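Local coordinates for protein malonyl-CoA decarboxylase (Rhodopseudomonas palustris, PDB 4KSA) that probably catalyses the decarboxylation of malonyl-CoA to acetyl-CoA and carbon dioxide, at residues Lys313-Asn321 / Arg332-Thr340; Leu358-Lys369 / Ile434-Pro445. All coordinates share one frame; numbering follows the deposited sequence.

Contact 1: Lys313-Asn321 / Arg332-Thr340; sequences KWLKRERDN and RTALEALDT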
loop_
_atom_site.group_PDB
_atom_site.type_symbol
_atom_site.label_atom_id
_atom_site.label_comp_id
_atom_site.label_asym_id
_atom_site.label_seq_id
_atom_site.Cartn_x
_atom_site.Cartn_y
_atom_site.Cartn_z
ATOM N N LYS A 313 11.072 -36.595 31.033
ATOM C CA LYS A 313 11.558 -36.093 32.307
ATOM C C LYS A 313 10.561 -36.411 33.408
ATOM O O LYS A 313 10.933 -36.848 34.499
ATOM C CB LYS A 313 11.787 -34.577 32.234
ATOM C CG LYS A 313 12.617 -34.103 31.033
ATOM C CD LYS A 313 13.232 -32.719 31.301
ATOM C CE LYS A 313 13.862 -32.083 30.050
ATOM N NZ LYS A 313 12.855 -31.406 29.158
ATOM N N TRP A 314 9.288 -36.191 33.115
ATOM C CA TRP A 314 8.236 -36.446 34.085
ATOM C C TRP A 314 8.156 -37.919 34.459
ATOM O O TRP A 314 8.046 -38.250 35.634
ATOM C CB TRP A 314 6.886 -36.002 33.532
ATOM C CG TRP A 314 5.740 -36.317 34.439
ATOM C CD1 TRP A 314 5.350 -35.618 35.538
ATOM C CD2 TRP A 314 4.832 -37.422 34.323
ATOM N NE1 TRP A 314 4.256 -36.215 36.122
ATOM C CE2 TRP A 314 3.920 -37.328 35.400
ATOM C CE3 TRP A 314 4.713 -38.496 33.424
ATOM C CZ2 TRP A 314 2.885 -38.250 35.589
ATOM C CZ3 TRP A 314 3.686 -39.413 33.614
ATOM C CH2 TRP A 314 2.789 -39.287 34.697
ATOM N N LEU A 315 8.200 -38.792 33.449
ATOM C CA LEU A 315 8.120 -40.244 33.648
ATOM C C LEU A 315 9.246 -40.734 34.536
ATOM O O LEU A 315 9.050 -41.619 35.363
ATOM C CB LEU A 315 8.180 -40.976 32.304
ATOM C CG LEU A 315 7.942 -42.492 32.342
ATOM C CD1 LEU A 315 6.575 -42.769 32.949
ATOM C CD2 LEU A 315 8.033 -43.077 30.930
ATOM N N LYS A 316 10.426 -40.153 34.334
ATOM C CA LYS A 316 11.627 -40.460 35.111
ATOM C C LYS A 316 11.315 -40.203 36.576
ATOM O O LYS A 316 11.469 -41.070 37.424
ATOM C CB LYS A 316 12.766 -39.542 34.663
ATOM C CG LYS A 316 13.911 -39.394 35.643
ATOM C CD LYS A 316 14.787 -40.634 35.691
ATOM C CE LYS A 316 16.041 -40.378 36.527
ATOM N NZ LYS A 316 16.782 -41.630 36.887
ATOM N N ARG A 317 10.867 -38.988 36.855
ATOM C CA ARG A 317 10.516 -38.576 38.202
ATOM C C ARG A 317 9.463 -39.501 38.816
ATOM O O ARG A 317 9.481 -39.768 40.012
ATOM C CB ARG A 317 9.981 -37.143 38.149
ATOM C CG ARG A 317 9.660 -36.505 39.489
ATOM C CD ARG A 317 9.008 -35.147 39.249
ATOM N NE ARG A 317 9.639 -34.456 38.120
ATOM C CZ ARG A 317 8.971 -33.756 37.202
ATOM N NH1 ARG A 317 7.647 -33.644 37.281
ATOM N NH2 ARG A 317 9.623 -33.195 36.186
ATOM N N GLU A 318 8.550 -39.989 37.990
ATOM C CA GLU A 318 7.481 -40.853 38.472
ATOM C C GLU A 318 8.007 -42.236 38.830
ATOM O O GLU A 318 7.504 -42.895 39.742
ATOM C CB GLU A 318 6.391 -40.967 37.406
ATOM C CG GLU A 318 5.029 -41.356 37.944
ATOM C CD GLU A 318 4.563 -40.427 39.043
ATOM O OE1 GLU A 318 4.742 -39.201 38.888
ATOM O OE2 GLU A 318 4.010 -40.916 40.053
ATOM N N ARG A 319 9.020 -42.677 38.098
ATOM C CA ARG A 319 9.612 -43.973 38.346
ATOM C C ARG A 319 10.475 -43.895 39.592
ATOM O O ARG A 319 10.268 -44.661 40.545
ATOM C CB ARG A 319 10.445 -44.415 37.141
ATOM C CG ARG A 319 9.600 -44.828 35.940
ATOM C CD ARG A 319 10.177 -46.060 35.256
ATOM N NE ARG A 319 11.096 -45.737 34.173
ATOM C CZ ARG A 319 11.929 -46.615 33.620
ATOM N NH1 ARG A 319 12.726 -46.242 32.630
ATOM N NH2 ARG A 319 11.983 -47.861 34.071
ATOM N N ASP A 320 11.422 -42.956 39.592
ATOM C CA ASP A 320 12.330 -42.756 40.724
ATOM C C ASP A 320 11.577 -42.523 42.027
ATOM O O ASP A 320 12.150 -42.599 43.117
ATOM C CB ASP A 320 13.271 -41.591 40.451
ATOM C CG ASP A 320 14.289 -41.917 39.382
ATOM O OD1 ASP A 320 15.165 -41.074 39.118
ATOM O OD2 ASP A 320 14.219 -43.020 38.798
ATOM N N ASN A 321 10.288 -42.233 41.906
ATOM C CA ASN A 321 9.454 -42.029 43.074
ATOM C C ASN A 321 9.025 -43.420 43.500
ATOM O O ASN A 321 8.207 -44.055 42.841
ATOM C CB ASN A 321 8.227 -41.204 42.719
ATOM C CG ASN A 321 7.310 -41.019 43.890
ATOM O OD1 ASN A 321 7.384 -41.765 44.861
ATOM N ND2 ASN A 321 6.427 -40.034 43.808
ATOM N N ARG A 332 5.890 -50.938 36.557
ATOM C CA ARG A 332 7.307 -50.773 36.804
ATOM C C ARG A 332 8.099 -51.819 36.030
ATOM O O ARG A 332 9.100 -51.502 35.379
ATOM C CB ARG A 332 7.577 -50.878 38.307
ATOM C CG ARG A 332 7.023 -49.697 39.090
ATOM C CD ARG A 332 7.103 -49.925 40.578
ATOM N NE ARG A 332 6.785 -48.728 41.354
ATOM C CZ ARG A 332 7.500 -47.604 41.332
ATOM N NH1 ARG A 332 8.586 -47.499 40.565
ATOM N NH2 ARG A 332 7.141 -46.589 42.103
ATOM N N THR A 333 7.631 -53.062 36.079
ATOM C CA THR A 333 8.301 -54.154 35.387
ATOM C C THR A 333 8.365 -53.938 33.876
ATOM O O THR A 333 9.428 -54.079 33.275
ATOM C CB THR A 333 7.595 -55.488 35.658
ATOM O OG1 THR A 333 7.319 -55.611 37.058
ATOM C CG2 THR A 333 8.479 -56.646 35.223
ATOM N N ALA A 334 7.227 -53.596 33.271
ATOM C CA ALA A 334 7.147 -53.346 31.824
ATOM C C ALA A 334 7.975 -52.131 31.372
ATOM O O ALA A 334 8.717 -52.187 30.393
ATOM C CB ALA A 334 5.686 -53.155 31.415
ATOM N N LEU A 335 7.833 -51.032 32.097
ATOM C CA LEU A 335 8.558 -49.810 31.791
ATOM C C LEU A 335 10.053 -50.035 31.588
ATOM O O LEU A 335 10.679 -49.344 30.784
ATOM C CB LEU A 335 8.336 -48.798 32.917
ATOM C CG LEU A 335 7.512 -47.544 32.639
ATOM C CD1 LEU A 335 6.412 -47.787 31.610
ATOM C CD2 LEU A 335 6.935 -47.095 33.964
ATOM N N GLU A 336 10.622 -50.994 32.317
ATOM C CA GLU A 336 12.054 -51.292 32.213
ATOM C C GLU A 336 12.470 -51.491 30.763
ATOM O O GLU A 336 13.655 -51.427 30.428
ATOM C CB GLU A 336 12.415 -52.547 33.016
ATOM C CG GLU A 336 12.198 -52.436 34.518
ATOM C CD GLU A 336 12.697 -53.661 35.270
ATOM O OE1 GLU A 336 12.168 -54.770 35.032
ATOM O OE2 GLU A 336 13.622 -53.514 36.100
ATOM N N ALA A 337 11.482 -51.741 29.911
ATOM C CA ALA A 337 11.719 -51.942 28.489
ATOM C C ALA A 337 12.236 -50.648 27.862
ATOM O O ALA A 337 13.116 -50.668 27.000
ATOM C CB ALA A 337 10.427 -52.383 27.806
ATOM N N LEU A 338 11.688 -49.522 28.309
ATOM C CA LEU A 338 12.089 -48.221 27.794
ATOM C C LEU A 338 13.582 -47.978 27.965
ATOM O O LEU A 338 14.166 -47.157 27.264
ATOM C CB LEU A 338 11.297 -47.119 28.496
ATOM C CG LEU A 338 9.799 -47.144 28.188
ATOM C CD1 LEU A 338 9.050 -46.209 29.117
ATOM C CD2 LEU A 338 9.591 -46.766 26.732
ATOM N N ASP A 339 14.196 -48.707 28.891
ATOM C CA ASP A 339 15.623 -48.560 29.164
ATOM C C ASP A 339 16.499 -49.510 28.344
ATOM O O ASP A 339 17.351 -50.211 28.896
ATOM C CB ASP A 339 15.893 -48.787 30.656
ATOM C CG ASP A 339 15.108 -47.840 31.544
ATOM O OD1 ASP A 339 15.227 -46.610 31.347
ATOM O OD2 ASP A 339 14.377 -48.324 32.439
ATOM N N THR A 340 16.296 -49.531 27.030
ATOM C CA THR A 340 17.075 -50.396 26.151
ATOM C C THR A 340 17.348 -49.695 24.826
ATOM O O THR A 340 16.593 -48.821 24.413
ATOM C CB THR A 340 16.341 -51.718 25.863
ATOM O OG1 THR A 340 15.040 -51.429 25.338
ATOM C CG2 THR A 340 16.222 -52.557 27.136
#
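Arg319 and Asp339 carry the charged part of this contact. The guanidinium meets the carboxylate end-on, and both terminal nitrogens converge on one oxygen: Arg319 NH1 lies 2.7 Å and Arg319 NH2 2.9 Å from Asp339 OD2, on its syn side. The two planes are nearly coplanar, 14° apart, while Leu335 O sits over one face of the guanidinium. Bends at chi2 and chi3 bring the arginine across to the acid, although its CB does not point at the other segment.

Arg332 forms the second polar set in the reverse direction. Its chain is extended from CG to NE (chi2 and chi3 both 171°), reaching the C-terminal end of helix 311-320. There Arg332 NH1 bonds to Arg319 O at 3.3 Å, almost straight and on a lone pair in the carbonyl plane, and Arg332 NH2 bonds to Asn321 O at 2.8 Å. A positive charge at this helix end probably suits the helix dipole.

The motif is a helix-loop-helix hairpin within the C-terminal domain, lying against helix 347-367, where Leu335 touches Ile356 and Leu338 touches Leu353.

Apolar contacts line the inner side of the hairpin. Leu315 CD2 meets Leu338 CD1 at 3.8 Å, the two side chains crossing at about a right angle. Leu335 CD2 lies 3.6 Å from Arg319 CD, so the aliphatic part of the arginine extends the leucine cluster. With a serine in place of Arg319, Asp339 would probably lose its charge partner on the facing helix and Leu335 the methylenes against it.

Contact 2: Leu358-Lys369 / Ile434-Pro445; sequences LQLAAAYFLQAK and IAAASAVRKLVP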
loop_
_atom_site.group_PDB
_atom_site.type_symbol
_atom_site.label_atom_id
_atom_site.label_comp_id
_atom_site.label_asym_id
_atom_site.label_seq_id
_atom_site.Cartn_x
_atom_site.Cartn_y
_atom_site.Cartn_z
ATOM N N LEU A 358 0.771 -44.888 26.982
ATOM C CA LEU A 358 -0.359 -44.031 26.641
ATOM C C LEU A 358 -1.209 -43.700 27.854
ATOM O O LEU A 358 -1.758 -42.612 27.959
ATOM C CB LEU A 358 -1.239 -44.696 25.588
ATOM C CG LEU A 358 -0.585 -44.885 24.224
ATOM C CD1 LEU A 358 -1.565 -45.527 23.269
ATOM C CD2 LEU A 358 -0.124 -43.544 23.696
ATOM N N GLN A 359 -1.324 -44.642 28.777
ATOM C CA GLN A 359 -2.131 -44.406 29.959
ATOM C C GLN A 359 -1.420 -43.486 30.945
ATOM O O GLN A 359 -2.061 -42.741 31.677
ATOM C CB GLN A 359 -2.473 -45.728 30.630
ATOM C CG GLN A 359 -3.473 -45.578 31.754
ATOM C CD GLN A 359 -3.510 -46.799 32.635
ATOM O OE1 GLN A 359 -3.856 -47.900 32.183
ATOM N NE2 GLN A 359 -3.139 -46.619 33.908
ATOM N N LEU A 360 -0.095 -43.553 30.977
ATOM C CA LEU A 360 0.671 -42.690 31.861
ATOM C C LEU A 360 0.636 -41.288 31.255
ATOM O O LEU A 360 0.492 -40.282 31.968
ATOM C CB LEU A 360 2.113 -43.179 31.963
ATOM C CG LEU A 360 2.324 -44.396 32.854
ATOM C CD1 LEU A 360 3.760 -44.879 32.748
ATOM C CD2 LEU A 360 1.977 -44.011 34.284
ATOM N N ALA A 361 0.752 -41.231 29.930
ATOM C CA ALA A 361 0.722 -39.964 29.221
ATOM C C ALA A 361 -0.568 -39.221 29.553
ATOM O O ALA A 361 -0.552 -38.016 29.789
ATOM C CB ALA A 361 0.824 -40.198 27.736
ATOM N N ALA A 362 -1.682 -39.942 29.585
ATOM C CA ALA A 362 -2.970 -39.331 29.892
ATOM C C ALA A 362 -2.992 -38.653 31.269
ATOM O O ALA A 362 -3.529 -37.560 31.420
ATOM C CB ALA A 362 -4.068 -40.374 29.803
ATOM N N ALA A 363 -2.417 -39.295 32.278
ATOM C CA ALA A 363 -2.399 -38.696 33.605
ATOM C C ALA A 363 -1.472 -37.487 33.533
ATOM O O ALA A 363 -1.720 -36.462 34.166
ATOM C CB ALA A 363 -1.895 -39.688 34.638
ATOM N N TYR A 364 -0.402 -37.618 32.754
ATOM C CA TYR A 364 0.543 -36.524 32.567
ATOM C C TYR A 364 -0.244 -35.304 32.056
ATOM O O TYR A 364 -0.368 -34.281 32.729
ATOM C CB TYR A 364 1.601 -36.940 31.541
ATOM C CG TYR A 364 2.529 -35.834 31.113
ATOM C CD1 TYR A 364 3.315 -35.160 32.041
ATOM C CD2 TYR A 364 2.643 -35.479 29.772
ATOM C CE1 TYR A 364 4.200 -34.157 31.649
ATOM C CE2 TYR A 364 3.530 -34.475 29.364
ATOM C CZ TYR A 364 4.306 -33.822 30.310
ATOM O OH TYR A 364 5.202 -32.857 29.917
ATOM N N PHE A 365 -0.794 -35.445 30.862
ATOM C CA PHE A 365 -1.562 -34.390 30.249
ATOM C C PHE A 365 -2.747 -33.910 31.061
ATOM O O PHE A 365 -2.918 -32.708 31.251
ATOM C CB PHE A 365 -2.048 -34.849 28.881
ATOM C CG PHE A 365 -0.983 -34.845 27.832
ATOM C CD1 PHE A 365 -0.827 -35.929 26.980
ATOM C CD2 PHE A 365 -0.173 -33.728 27.654
ATOM C CE1 PHE A 365 0.117 -35.900 25.960
ATOM C CE2 PHE A 365 0.773 -33.687 26.639
ATOM C CZ PHE A 365 0.919 -34.773 25.788
ATOM N N LEU A 366 -3.569 -34.832 31.545
ATOM C CA LEU A 366 -4.753 -34.432 32.293
ATOM C C LEU A 366 -4.593 -34.167 33.779
ATOM O O LEU A 366 -5.408 -33.447 34.361
ATOM C CB LEU A 366 -5.872 -35.451 32.090
ATOM C CG LEU A 366 -6.670 -35.341 30.792
ATOM C CD1 LEU A 366 -5.753 -35.272 29.609
ATOM C CD2 LEU A 366 -7.574 -36.538 30.667
ATOM N N GLN A 367 -3.554 -34.717 34.400
ATOM C CA GLN A 367 -3.365 -34.536 35.839
ATOM C C GLN A 367 -2.113 -33.774 36.268
ATOM O O GLN A 367 -2.147 -33.038 37.249
ATOM C CB GLN A 367 -3.392 -35.902 36.535
ATOM C CG GLN A 367 -4.767 -36.567 36.591
ATOM C CD GLN A 367 -4.687 -38.073 36.834
ATOM O OE1 GLN A 367 -3.929 -38.544 37.693
ATOM N NE2 GLN A 367 -5.479 -38.835 36.081
ATOM N N ALA A 368 -1.015 -33.945 35.543
ATOM C CA ALA A 368 0.238 -33.265 35.882
ATOM C C ALA A 368 0.181 -31.744 35.695
ATOM O O ALA A 368 0.028 -31.247 34.575
ATOM C CB ALA A 368 1.385 -33.847 35.052
ATOM N N LYS A 369 0.307 -31.008 36.794
ATOM C CA LYS A 369 0.281 -29.554 36.728
ATOM C C LYS A 369 1.688 -28.965 36.872
ATOM O O LYS A 369 2.645 -29.683 37.162
ATOM C CB LYS A 369 -0.640 -28.998 37.815
ATOM C CG LYS A 369 -2.079 -29.428 37.650
ATOM C CD LYS A 369 -2.661 -28.871 36.369
ATOM C CE LYS A 369 -4.040 -29.445 36.076
ATOM N NZ LYS A 369 -3.975 -30.775 35.399
ATOM N N ILE A 434 -9.429 -28.960 31.333
ATOM C CA ILE A 434 -8.706 -29.291 30.116
ATOM C C ILE A 434 -9.634 -29.852 29.049
ATOM O O ILE A 434 -10.486 -30.685 29.338
ATOM C CB ILE A 434 -7.580 -30.297 30.386
ATOM C CG1 ILE A 434 -6.495 -29.627 31.228
ATOM C CG2 ILE A 434 -7.013 -30.814 29.069
ATOM C CD1 ILE A 434 -5.259 -30.453 31.409
ATOM N N ALA A 435 -9.478 -29.387 27.814
ATOM C CA ALA A 435 -10.327 -29.866 26.744
ATOM C C ALA A 435 -9.671 -31.056 26.069
ATOM O O ALA A 435 -8.828 -30.917 25.172
ATOM C CB ALA A 435 -10.609 -28.759 25.738
ATOM N N ALA A 436 -10.075 -32.237 26.523
ATOM C CA ALA A 436 -9.563 -33.494 26.003
ATOM C C ALA A 436 -10.712 -34.302 25.435
ATOM O O ALA A 436 -11.866 -34.084 25.802
ATOM C CB ALA A 436 -8.889 -34.272 27.119
ATOM N N ALA A 437 -10.390 -35.225 24.535
ATOM C CA ALA A 437 -11.382 -36.098 23.917
ATOM C C ALA A 437 -11.560 -37.319 24.822
ATOM O O ALA A 437 -10.633 -37.695 25.541
ATOM C CB ALA A 437 -10.897 -36.538 22.543
ATOM N N SER A 438 -12.742 -37.938 24.789
ATOM C CA SER A 438 -13.006 -39.129 25.613
ATOM C C SER A 438 -11.941 -40.195 25.372
ATOM O O SER A 438 -11.383 -40.755 26.313
ATOM C CB SER A 438 -14.381 -39.712 25.291
ATOM O OG SER A 438 -15.414 -38.795 25.611
ATOM N N ALA A 439 -11.654 -40.457 24.103
ATOM C CA ALA A 439 -10.656 -41.445 23.738
ATOM C C ALA A 439 -9.375 -41.344 24.577
ATOM O O ALA A 439 -8.609 -42.305 24.667
ATOM C CB ALA A 439 -10.319 -41.305 22.257
ATOM N N VAL A 440 -9.139 -40.190 25.194
ATOM C CA VAL A 440 -7.933 -40.007 25.997
ATOM C C VAL A 440 -8.260 -39.764 27.466
ATOM O O VAL A 440 -7.513 -40.164 28.360
ATOM C CB VAL A 440 -7.073 -38.819 25.444
ATOM C CG1 VAL A 440 -7.800 -37.511 25.616
ATOM C CG2 VAL A 440 -5.737 -38.765 26.143
ATOM N N ARG A 441 -9.392 -39.113 27.700
ATOM C CA ARG A 441 -9.852 -38.785 29.040
ATOM C C ARG A 441 -10.339 -40.050 29.739
ATOM O O ARG A 441 -10.271 -40.153 30.960
ATOM C CB ARG A 441 -10.976 -37.748 28.952
ATOM C CG ARG A 441 -11.143 -36.859 30.179
ATOM C CD ARG A 441 -11.774 -35.528 29.770
ATOM N NE ARG A 441 -12.988 -35.723 28.974
ATOM C CZ ARG A 441 -13.636 -34.756 28.324
ATOM N NH1 ARG A 441 -13.189 -33.502 28.363
ATOM N NH2 ARG A 441 -14.736 -35.045 27.631
ATOM N N LYS A 442 -10.830 -41.014 28.964
ATOM C CA LYS A 442 -11.296 -42.265 29.554
ATOM C C LYS A 442 -10.171 -43.292 29.505
ATOM O O LYS A 442 -10.408 -44.493 29.487
ATOM C CB LYS A 442 -12.553 -42.794 28.831
ATOM C CG LYS A 442 -12.361 -43.350 27.421
ATOM C CD LYS A 442 -13.730 -43.619 26.774
ATOM C CE LYS A 442 -13.612 -44.038 25.302
ATOM N NZ LYS A 442 -14.911 -43.976 24.558
ATOM N N LEU A 443 -8.940 -42.797 29.507
ATOM C CA LEU A 443 -7.769 -43.650 29.452
ATOM C C LEU A 443 -6.929 -43.407 30.694
ATOM O O LEU A 443 -5.840 -43.962 30.845
ATOM C CB LEU A 443 -6.961 -43.326 28.192
ATOM C CG LEU A 443 -5.716 -44.151 27.881
ATOM C CD1 LEU A 443 -6.089 -45.621 27.773
ATOM C CD2 LEU A 443 -5.090 -43.655 26.584
ATOM N N VAL A 444 -7.449 -42.572 31.587
ATOM C CA VAL A 444 -6.740 -42.250 32.817
ATOM C C VAL A 444 -7.319 -43.037 33.970
ATOM O O VAL A 444 -8.525 -43.278 34.026
ATOM C CB VAL A 444 -6.861 -40.756 33.184
ATOM C CG1 VAL A 444 -6.548 -39.891 31.973
ATOM C CG2 VAL A 444 -8.258 -40.463 33.730
ATOM N N PRO A 445 -6.462 -43.442 34.919
ATOM C CA PRO A 445 -6.898 -44.210 36.093
ATOM C C PRO A 445 -7.879 -43.433 36.979
ATOM O O PRO A 445 -8.990 -43.955 37.216
ATOM C CB PRO A 445 -5.579 -44.530 36.806
ATOM C CG PRO A 445 -4.675 -43.385 36.390
ATOM C CD PRO A 445 -5.000 -43.245 34.926
#
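Leu366 and Ala362 form the apolar centre of the seam where the C-terminal tail folds back over the last turns of helix 347-367. In this part of the C-terminal domain the tail also bonds through the backbones of Ala435 and Ala437 to Leu390 of strand 389-394, an outermost strand of the mixed sheet in this chain, then makes the short helix 438-441. No hydrogen bond crosses between the two segments.

The two methyls of Leu366 reach different parts of the tail, which bends round them: CD1 reaches Ala436 CB at 4.1 Å, while CD2 lies 3.6 Å from Arg441 CG and also approaches Val444 CG1. Leu366 and Arg441 cross at about a right angle, and the leucine touches the arginine at its CA and first methylenes, not at the guanidinium. Val444 turns CG1 anti to its carbonyl carbon (chi1 -48°), which sets this methyl against both Ala362 CB and Leu366. The small alanine lets the tail backbone come near the helix: the CA atoms of Ala362 and Val444 are 5.6 Å apart. Val440 CG2 adds a looser contact with Ala362 CB, and Leu443 CD2 meets Leu358 CB at 4.1 Å.

Polar side chains contribute mainly through contacts with carbon. Gln359 runs extended, and its NE2 lies 4.0 Å from Pro445 CD, with Leu326 touching both residues from a loop. Gln367 crosses Val444 obliquely, its NE2 3.7 Å from Val444 CB. At the far end of the seam, Ile434 presents its CD1 methyl to the end of the helix, 3.3 Å from Phe365 O and 4.1 Å from Leu366 CA.

From the N terminus the chain runs through the N-terminal helices and the first five strands of the sheet before helix 311-320, a short connection and helix 329-335, where contact 1 closes a small loop with ten residues between its segments. It then enters helix 347-367, whose C-terminal part opens contact 2. That contact spans 64 residues, including strands 389-394 and 411-416 and helix 421-431, before the tail returns. The contacts are thus in series, neither enclosing nor crossing the other. They meet at helix 347-367: Leu315 CD1 lies 3.5 Å from Leu360 CD1, and the Trp314 and Tyr364 rings meet. The helix thereby joins the hairpin to the C-terminal tail and the sheet's edge strand.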